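Local coordinates for GntR-family protein transcriptional regulator (Mycobacterium smegmatis, PDB 3F8M), which represses the phnDCE operon for phosphate uptake when phosphate is available, as a DNA-binding GntR-family regulator with a winged helix-turn-helix, at the interface of chains A and B. Sequence-based numbering; all coordinates share one arbitrary frame. Chains: chain A/B, GntR-family protein transcriptional regulator.

The interface of chains A and B. Residues chain A 238-240; chain B 86, 179-181.
A:Met239 and B:Thr181 pair through their backbones, joining strand 233-240 of one subunit to strand 180-188 of the other as antiparallel edges. Each residue both gives and takes: A:Met239 N donates to B:Thr181 O at 2.9 Å, and B:Thr181 N donates to A:Met239 O, also at 2.9 Å. Both bonds are nearly straight and lie in the carbonyl plane, so the sheet geometry runs on across the two-fold symmetric interface, a pairing that probably contributes to the dimer. Branching at CB in B:Thr181 and A:Val238 favours the extended backbone of strands 180-188 and 233-240.

The side chains alternate between the two faces of the joined strands. On one face, A:His240 and B:Arg180 lie side by side and point the same way. B:Arg180 CD lies above the imidazole plane, offset past its CE1 corner, 3.6 Å from A:His240 CE1. B:Arg180 sends CG anti to its backbone N (chi1 177°) and stays extended through chi2, which carries the methylenes past the ring; a bend at chi3 then turns the guanidinium aside, its plane 34° from that of the imidazole. The flat histidine offers a face to these methylenes, and arginine supplies apolar length while its charged end goes beyond the ring, with B:Arg180 NE 5.4 Å from A:His240 ND1.

On the opposite face, A:Met239 and B:Thr181 approach at a slant, the small threonine hydroxyl OG1 facing the methionine stem 3.6 Å from A:Met239 CB. The flexible thioether of B:Met86 reaches in from a loop beside this pair, its terminal methyl CE packing against the A:His240 backbone, 3.8 Å from the carbonyl carbon C.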
# COMPACT_ATOMS: atom_id res chain seq x y z
N VAL A 238 7.25 5.97 6.10
CA VAL A 238 8.03 7.19 6.21
C VAL A 238 9.35 6.93 5.53
O VAL A 238 10.03 5.96 5.89
CB VAL A 238 8.23 7.59 7.68
CG1 VAL A 238 8.96 8.92 7.78
CG2 VAL A 238 6.91 7.68 8.38
N MET A 239 9.71 7.75 4.54
CA MET A 239 10.98 7.61 3.80
C MET A 239 11.82 8.86 3.98
O MET A 239 11.30 9.97 4.03
CB MET A 239 10.76 7.35 2.29
CG MET A 239 9.64 6.36 1.93
SD MET A 239 10.16 4.67 1.61
CE MET A 239 10.45 4.01 3.26
N HIS A 240 13.14 8.66 4.07
CA HIS A 240 14.10 9.76 4.18
C HIS A 240 15.01 9.73 2.97
O HIS A 240 15.32 8.65 2.45
CB HIS A 240 14.94 9.64 5.45
CG HIS A 240 14.16 9.85 6.70
ND1 HIS A 240 14.14 11.06 7.36
CD2 HIS A 240 13.36 9.02 7.41
CE1 HIS A 240 13.37 10.97 8.43
NE2 HIS A 240 12.88 9.74 8.48
N MET B 86 10.73 8.88 -3.19
CA MET B 86 10.82 10.18 -3.89
C MET B 86 11.20 10.12 -5.37
O MET B 86 11.47 11.16 -5.97
CB MET B 86 11.75 11.13 -3.13
CG MET B 86 11.17 11.60 -1.80
SD MET B 86 12.41 11.87 -0.50
CE MET B 86 12.80 10.17 -0.05
N THR B 179 13.24 15.74 1.30
CA THR B 179 14.12 15.20 2.32
C THR B 179 13.39 14.10 3.11
O THR B 179 13.98 13.07 3.47
CB THR B 179 14.63 16.38 3.18
OG1 THR B 179 15.29 17.31 2.32
CG2 THR B 179 15.60 15.93 4.28
N ARG B 180 12.09 14.28 3.33
CA ARG B 180 11.32 13.32 4.09
C ARG B 180 9.92 13.25 3.47
O ARG B 180 9.37 14.30 3.09
CB ARG B 180 11.25 13.74 5.57
CG ARG B 180 10.39 12.81 6.44
CD ARG B 180 10.50 13.11 7.95
NE ARG B 180 9.98 14.42 8.33
CZ ARG B 180 8.78 14.65 8.84
NH1 ARG B 180 7.92 13.64 9.03
NH2 ARG B 180 8.41 15.88 9.15
N THR B 181 9.41 12.02 3.34
CA THR B 181 8.01 11.80 2.88
C THR B 181 7.24 10.88 3.84
O THR B 181 7.80 9.90 4.38
CB THR B 181 7.92 11.26 1.42
OG1 THR B 181 8.37 9.91 1.36
CG2 THR B 181 8.74 12.12 0.40